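Local atomic coordinates of monomethylamine methyltransferase MtmB1 (Methanosarcina barkeri, PDB entry 1NTH), a protein that catalyses transfer of the methyl group of monomethylamine to the corrinoid cofactor of its partner protein MtmC, a step of methanogenesis from methylamine. Residues A[379-384]-A[427-432]; A[339-344]-A[438-443]; A[134-139]-A[374-379]. One frame throughout, in Å; residues are numbered along the deposited sequence.

Interaction 1 (A[379-384]-A[427-432]); sequences TGMEAR and ECYDVK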
# COMPACT_ATOMS: atom_id res chain seq x y z
N THR A 379 -6.13 29.87 18.41
CA THR A 379 -4.79 29.86 17.81
C THR A 379 -3.87 28.89 18.55
O THR A 379 -4.14 28.52 19.69
CB THR A 379 -4.12 31.25 17.83
OG1 THR A 379 -3.50 31.46 19.11
CG2 THR A 379 -5.13 32.35 17.56
N GLY A 380 -2.78 28.52 17.89
CA GLY A 380 -1.82 27.60 18.49
C GLY A 380 -1.19 28.08 19.78
O GLY A 380 -0.68 27.27 20.55
N MET A 381 -1.21 29.39 20.03
CA MET A 381 -0.62 29.92 21.26
C MET A 381 -1.29 29.35 22.50
O MET A 381 -0.63 29.09 23.50
CB MET A 381 -0.71 31.45 21.29
CG MET A 381 0.32 32.15 20.41
SD MET A 381 2.02 31.95 21.00
CE MET A 381 2.19 33.37 22.09
N GLU A 382 -2.61 29.16 22.45
CA GLU A 382 -3.31 28.61 23.60
C GLU A 382 -2.89 27.16 23.85
O GLU A 382 -2.78 26.73 24.99
CB GLU A 382 -4.83 28.70 23.40
CG GLU A 382 -5.35 30.13 23.25
CD GLU A 382 -5.67 30.50 21.81
OE1 GLU A 382 -6.60 29.90 21.24
OE2 GLU A 382 -4.98 31.38 21.24
N ALA A 383 -2.65 26.42 22.77
CA ALA A 383 -2.22 25.04 22.89
C ALA A 383 -0.79 24.98 23.42
O ALA A 383 -0.42 24.04 24.13
CB ALA A 383 -2.30 24.34 21.53
N ARG A 384 0.02 25.97 23.07
CA ARG A 384 1.39 26.00 23.56
C ARG A 384 1.38 26.13 25.09
O ARG A 384 2.12 25.44 25.78
CB ARG A 384 2.16 27.19 22.96
CG ARG A 384 3.61 27.26 23.44
CD ARG A 384 4.24 28.61 23.16
NE ARG A 384 4.35 28.90 21.73
CZ ARG A 384 4.90 30.00 21.23
NH1 ARG A 384 5.38 30.93 22.05
NH2 ARG A 384 4.96 30.18 19.92
N GLU A 427 -6.08 38.66 13.72
CA GLU A 427 -5.70 39.83 14.50
C GLU A 427 -4.49 39.66 15.40
O GLU A 427 -3.75 40.62 15.63
CB GLU A 427 -6.89 40.30 15.34
CG GLU A 427 -8.14 40.63 14.54
CD GLU A 427 -9.31 41.07 15.40
OE1 GLU A 427 -9.73 40.29 16.29
OE2 GLU A 427 -9.82 42.18 15.19
N CYS A 428 -4.26 38.46 15.93
CA CYS A 428 -3.12 38.25 16.81
C CYS A 428 -1.99 37.41 16.22
O CYS A 428 -1.05 37.04 16.92
CB CYS A 428 -3.58 37.66 18.15
SG CYS A 428 -4.44 36.09 18.04
N TYR A 429 -2.10 37.13 14.93
CA TYR A 429 -1.07 36.37 14.20
C TYR A 429 -0.81 37.06 12.88
O TYR A 429 -1.67 37.76 12.34
CB TYR A 429 -1.54 34.95 13.87
CG TYR A 429 -1.10 33.87 14.83
CD1 TYR A 429 -1.62 33.81 16.13
CD2 TYR A 429 -0.20 32.88 14.44
CE1 TYR A 429 -1.25 32.79 17.00
CE2 TYR A 429 0.18 31.86 15.31
CZ TYR A 429 -0.35 31.82 16.59
OH TYR A 429 -0.01 30.81 17.45
N ASP A 430 0.40 36.87 12.36
CA ASP A 430 0.75 37.38 11.04
C ASP A 430 0.38 36.17 10.19
O ASP A 430 1.13 35.20 10.13
CB ASP A 430 2.24 37.72 10.97
CG ASP A 430 2.61 38.91 11.83
OD1 ASP A 430 1.92 39.96 11.73
OD2 ASP A 430 3.58 38.83 12.61
N VAL A 431 -0.79 36.23 9.56
CA VAL A 431 -1.30 35.13 8.76
C VAL A 431 -0.37 34.58 7.68
O VAL A 431 -0.31 33.36 7.48
CB VAL A 431 -2.64 35.51 8.08
CG1 VAL A 431 -3.16 34.35 7.25
CG2 VAL A 431 -3.66 35.90 9.14
N LYS A 432 0.35 35.45 7.00
CA LYS A 432 1.25 35.02 5.93
C LYS A 432 2.35 34.06 6.38
O LYS A 432 2.65 33.09 5.68
CB LYS A 432 1.86 36.24 5.24
CG LYS A 432 0.88 36.96 4.33
CD LYS A 432 1.44 38.24 3.73
CE LYS A 432 1.49 39.37 4.75
NZ LYS A 432 1.86 40.67 4.12
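A capped helix N-terminus meets a tyrosine here: Thr379 and Met381, at the start of helix 380-393, pack against Tyr429, the first residue to leave helical geometry after the short helix 425-428. Thr379 is the N-cap and forms a capping box with Glu382. Its backbone N gives a nearly straight bond of 2.9 Å to Glu382 OE1, on the syn side of the carboxylate. Its OG1 donates to Glu382 OE2 at 2.6 Å, from above the carboxylate plane. The same OG1 accepts from Met381 N at 3.2 Å. This fits its chi1 of 83°, which sets OG1 between the backbone N and the carbonyl carbon.

The tyrosine ring crosses the threonine obliquely. Tyr429 CE1 lies 3.4 Å from both CB and OG1 of Thr379. The methyl CG2 of Thr379 turns to Cys428 SG, 3.8 Å away. The phenol end reaches the first turn of the helix, where Tyr429 OH is 3.2 Å from Met381 N and 3.3 Å from Met381 CG. The thioether of Met381 bends away to Arg384, and its SD sits 3.4 Å above the centre of the guanidinium. That guanidinium also has a salt bridge to Glu150 and bonds to backbone oxygens of Phe3 and Arg4 of a second subunit. An alanine in place of this threonine would probably leave Met381 N without its capping acceptor, Glu382 OE2 without this donor, and a gap beside Cys428 SG.

The helix end is buried. The capping box meets part of its polar demand, and Ser146 OG bonds Gly380 N. Ser369 and, probably, Tyr440 add bonds to Glu382. The carboxylate near the helix start probably gains from the helix dipole.

Interaction 2 (A[339-344]-A[438-443]); sequences GPCTEM and EEYMQV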
# COMPACT_ATOMS: atom_id res chain seq x y z
N GLY A 339 -11.35 35.00 25.07
CA GLY A 339 -10.86 34.75 23.72
C GLY A 339 -9.35 34.82 23.62
O GLY A 339 -8.67 35.18 24.58
N PRO A 340 -8.79 34.49 22.44
CA PRO A 340 -7.34 34.52 22.22
C PRO A 340 -6.70 35.87 22.48
O PRO A 340 -7.34 36.92 22.38
CB PRO A 340 -7.21 34.11 20.75
CG PRO A 340 -8.41 33.25 20.53
CD PRO A 340 -9.49 34.03 21.23
N CYS A 341 -5.41 35.83 22.79
CA CYS A 341 -4.61 37.01 23.05
C CYS A 341 -5.06 37.80 24.28
O CYS A 341 -5.03 39.03 24.29
CB CYS A 341 -4.58 37.92 21.82
SG CYS A 341 -3.15 39.03 21.76
N THR A 342 -5.51 37.08 25.30
CA THR A 342 -5.92 37.70 26.55
C THR A 342 -5.32 36.85 27.66
O THR A 342 -5.19 35.63 27.52
CB THR A 342 -7.46 37.73 26.74
OG1 THR A 342 -7.97 36.41 26.91
CG2 THR A 342 -8.13 38.39 25.53
N GLU A 343 -4.93 37.49 28.75
CA GLU A 343 -4.33 36.78 29.86
C GLU A 343 -5.30 35.79 30.49
O GLU A 343 -4.91 34.68 30.87
CB GLU A 343 -3.85 37.78 30.92
CG GLU A 343 -2.99 37.15 32.00
CD GLU A 343 -2.47 38.18 32.98
OE1 GLU A 343 -3.28 38.69 33.79
OE2 GLU A 343 -1.26 38.48 32.94
N MET A 344 -6.57 36.17 30.58
CA MET A 344 -7.56 35.29 31.19
C MET A 344 -7.68 33.96 30.44
O MET A 344 -7.72 32.90 31.07
CB MET A 344 -8.93 35.95 31.25
CG MET A 344 -9.94 35.12 32.03
SD MET A 344 -11.52 35.94 32.26
CE MET A 344 -12.59 34.56 32.70
N GLU A 438 3.87 40.27 18.38
CA GLU A 438 4.63 40.56 19.59
C GLU A 438 3.65 40.80 20.73
O GLU A 438 3.93 40.49 21.88
CB GLU A 438 5.51 41.80 19.38
CG GLU A 438 6.73 41.54 18.51
CD GLU A 438 7.48 42.82 18.18
OE1 GLU A 438 7.40 43.78 18.97
OE2 GLU A 438 8.16 42.85 17.13
N GLU A 439 2.48 41.34 20.39
CA GLU A 439 1.45 41.61 21.38
C GLU A 439 1.07 40.31 22.09
O GLU A 439 1.01 40.26 23.32
CB GLU A 439 0.21 42.20 20.72
CG GLU A 439 -0.90 42.55 21.70
CD GLU A 439 -2.21 42.90 21.01
OE1 GLU A 439 -2.18 43.70 20.05
OE2 GLU A 439 -3.26 42.37 21.42
N TYR A 440 0.80 39.27 21.32
CA TYR A 440 0.41 37.99 21.90
C TYR A 440 1.55 37.42 22.74
O TYR A 440 1.33 36.89 23.83
CB TYR A 440 0.03 36.98 20.81
CG TYR A 440 -0.97 35.94 21.28
CD1 TYR A 440 -1.08 35.61 22.63
CD2 TYR A 440 -1.81 35.28 20.37
CE1 TYR A 440 -2.01 34.67 23.08
CE2 TYR A 440 -2.74 34.33 20.81
CZ TYR A 440 -2.83 34.03 22.16
OH TYR A 440 -3.76 33.12 22.61
N MET A 441 2.77 37.52 22.23
CA MET A 441 3.93 37.01 22.95
C MET A 441 4.06 37.69 24.31
O MET A 441 4.43 37.04 25.30
CB MET A 441 5.19 37.22 22.12
CG MET A 441 5.23 36.34 20.87
SD MET A 441 6.55 36.77 19.73
CE MET A 441 7.97 36.21 20.63
N GLN A 442 3.75 38.98 24.37
CA GLN A 442 3.84 39.72 25.62
C GLN A 442 2.75 39.26 26.59
O GLN A 442 2.99 39.13 27.79
CB GLN A 442 3.69 41.23 25.36
CG GLN A 442 4.88 41.85 24.63
CD GLN A 442 4.66 43.32 24.33
OE1 GLN A 442 3.86 43.99 24.97
NE2 GLN A 442 5.41 43.84 23.35
N VAL A 443 1.55 39.01 26.06
CA VAL A 443 0.44 38.54 26.87
C VAL A 443 0.80 37.17 27.44
O VAL A 443 0.55 36.89 28.61
CB VAL A 443 -0.85 38.42 26.03
CG1 VAL A 443 -1.95 37.73 26.83
CG2 VAL A 443 -1.32 39.80 25.59
O HOH W 1 -0.48 38.84 30.29
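Cys341 lies against one face of the Tyr440 ring. Its CA stands 3.5 Å above the ring plane, offset toward the rim, in a CH-pi contact. Its SG makes a sulfur-aromatic contact over the ring, 4.2 Å from the Tyr440 centroid. With SG anti to the backbone N (chi1 -157°), the sulfur is a bump that fits between neighbouring side chains of helix 438-454. It sits between the Tyr440 ring, with CG 3.8 Å from SG, and the Glu439 carboxylate, with OE2 3.4 Å from SG. Glu439 OE2 has its salt bridge elsewhere, with Lys423.

A second bump is Val443. Its CG1 presses on the peptide between Thr342 and Glu343, 3.6 Å from Glu343 N. Its CG2 lies 4.0 Å from Cys341 O. Close by, one water donates to both Glu343 OE2 and Val443 O, while Glu343 OE1 pairs with Lys450.

At the far end of the ring, Tyr440 OH passes Pro340 CB at 4.0 Å and probably bonds to Glu382. Thr342 OG1 donates to Gly339 O and caps Cys345 N. The arrangement is an N-capped helix start, with Thr342 as N-cap, packed with its preceding loop on the first turns of the C-terminal helix of this TIM-barrel protein.

Interaction 3 (A[134-139]-A[374-379]); sequences PISEDV and VTDKTT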
# COMPACT_ATOMS: atom_id res chain seq x y z
N PRO A 134 -15.59 27.16 14.84
CA PRO A 134 -15.76 27.57 13.45
C PRO A 134 -14.56 28.36 12.92
O PRO A 134 -14.11 29.32 13.54
CB PRO A 134 -17.04 28.41 13.49
CG PRO A 134 -17.01 29.00 14.86
CD PRO A 134 -16.57 27.84 15.72
N ILE A 135 -14.05 27.93 11.77
CA ILE A 135 -12.91 28.56 11.13
C ILE A 135 -13.26 28.92 9.68
O ILE A 135 -13.84 28.11 8.96
CB ILE A 135 -11.68 27.61 11.12
CG1 ILE A 135 -11.31 27.21 12.55
CG2 ILE A 135 -10.51 28.27 10.40
CD1 ILE A 135 -10.89 28.38 13.44
N SER A 136 -12.91 30.14 9.27
CA SER A 136 -13.17 30.60 7.91
C SER A 136 -12.41 29.74 6.90
O SER A 136 -11.26 29.37 7.13
CB SER A 136 -12.76 32.06 7.75
OG SER A 136 -13.50 32.90 8.63
N GLU A 137 -13.06 29.45 5.78
CA GLU A 137 -12.44 28.63 4.75
C GLU A 137 -11.10 29.15 4.25
O GLU A 137 -10.15 28.38 4.09
CB GLU A 137 -13.40 28.45 3.56
CG GLU A 137 -12.94 27.40 2.55
CD GLU A 137 -13.94 27.13 1.44
OE1 GLU A 137 -13.65 26.25 0.60
OE2 GLU A 137 -15.01 27.79 1.39
N ASP A 138 -11.00 30.46 4.01
CA ASP A 138 -9.75 31.01 3.49
C ASP A 138 -8.53 30.95 4.41
O ASP A 138 -7.42 31.23 3.97
CB ASP A 138 -9.95 32.45 2.99
CG ASP A 138 -10.49 33.38 4.04
OD1 ASP A 138 -10.36 33.09 5.25
OD2 ASP A 138 -11.05 34.43 3.66
N VAL A 139 -8.73 30.59 5.67
CA VAL A 139 -7.60 30.47 6.59
C VAL A 139 -7.63 29.13 7.30
O VAL A 139 -6.97 28.94 8.32
CB VAL A 139 -7.61 31.59 7.67
CG1 VAL A 139 -7.34 32.94 7.01
CG2 VAL A 139 -8.92 31.59 8.42
N VAL A 374 -17.02 31.46 18.46
CA VAL A 374 -16.72 32.66 17.68
C VAL A 374 -15.73 32.32 16.57
O VAL A 374 -14.62 31.84 16.82
CB VAL A 374 -16.12 33.77 18.58
CG1 VAL A 374 -15.91 35.03 17.76
CG2 VAL A 374 -17.05 34.04 19.75
N THR A 375 -16.15 32.59 15.34
CA THR A 375 -15.33 32.30 14.17
C THR A 375 -13.90 32.83 14.24
O THR A 375 -13.67 34.00 14.55
CB THR A 375 -16.00 32.85 12.89
OG1 THR A 375 -17.31 32.28 12.77
CG2 THR A 375 -15.19 32.48 11.66
N ASP A 376 -12.96 31.93 13.97
CA ASP A 376 -11.53 32.21 13.95
C ASP A 376 -10.88 32.62 15.27
O ASP A 376 -9.73 33.05 15.28
CB ASP A 376 -11.22 33.27 12.88
CG ASP A 376 -11.61 32.82 11.48
OD1 ASP A 376 -11.55 31.60 11.22
OD2 ASP A 376 -11.97 33.68 10.65
N LYS A 377 -11.58 32.46 16.39
CA LYS A 377 -10.99 32.82 17.67
C LYS A 377 -10.33 31.66 18.42
O LYS A 377 -10.72 31.33 19.54
CB LYS A 377 -12.01 33.53 18.57
CG LYS A 377 -12.31 34.95 18.09
CD LYS A 377 -12.89 35.83 19.19
CE LYS A 377 -13.05 37.26 18.69
NZ LYS A 377 -13.54 38.19 19.76
N THR A 378 -9.34 31.05 17.77
CA THR A 378 -8.57 29.95 18.34
C THR A 378 -7.21 29.98 17.65
O THR A 378 -7.15 30.11 16.42
CB THR A 378 -9.20 28.56 18.08
OG1 THR A 378 -9.31 28.34 16.66
CG2 THR A 378 -10.58 28.46 18.71
N THR A 379 -6.13 29.87 18.41
CA THR A 379 -4.79 29.86 17.81
C THR A 379 -3.87 28.89 18.55
O THR A 379 -4.14 28.52 19.69
CB THR A 379 -4.12 31.25 17.83
OG1 THR A 379 -3.50 31.46 19.11
CG2 THR A 379 -5.13 32.35 17.56
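Asp376 turns its carboxylate onto Ser136 and holds it with both oxygens. OD1 accepts from Ser136 N at 2.8 Å, in a nearly straight bond. OD2 accepts from Ser136 OG at 2.7 Å. Both donors come in on the syn side, 18° and 21° out of the carboxylate plane. The chi1 of Ser136 (-61°) places OG beside its own backbone N, and the two donors can thus reach one carboxylate together. The backbone adds a third bond, from Asp376 N to Pro134 O at 2.9 Å.

Apolar groups lie beside this pairing. Ile135 lies across Asp376, with its CG2 3.6 Å from Asp376 OD1. Its CD1 goes on to Thr378 OG1, also at 3.6 Å. Val139 CG2 comes near Asp376 OD1 as well, at 3.8 Å. Pro134 CG packs on the backbone N and CA of Thr375, while the methyl CG2 of Thr375 touches Ser136 OG.

Asp376 sits in a type II turn from Val374 to Lys377, and the turn docks beside strand 134-135. That strand pairs on through Ile135 with Val160 and Thr162. Two bonds grip the carboxylate and fix its rotation. They probably help to keep Asp376 ionised, although Asp138 is a like charge not far off.

Interactions 1 and 3 share Thr379, which ends the loop 374-379 and caps helix 380-393. Interaction 2 joins interaction 1 through Tyr440: its OH is 2.5 Å from Glu382 OE2, a probable hydrogen bond, and Tyr440 CE2 packs on Thr379 OG1. Pro340 of interaction 2 also packs on Lys377 and Thr378 of interaction 3. Interaction 1 is wholly buried, whereas interactions 2 and 3 are partly buried. Their chemistry also differs, though not simply with burial. Interaction 1 combines tyrosine packing with a capping box inside one segment, whose Glu382 also bonds outside it. Interaction 2 relies on ring and sulfur contacts, with a water at its edge. Interaction 3 is joined by direct hydrogen bonds across its segments.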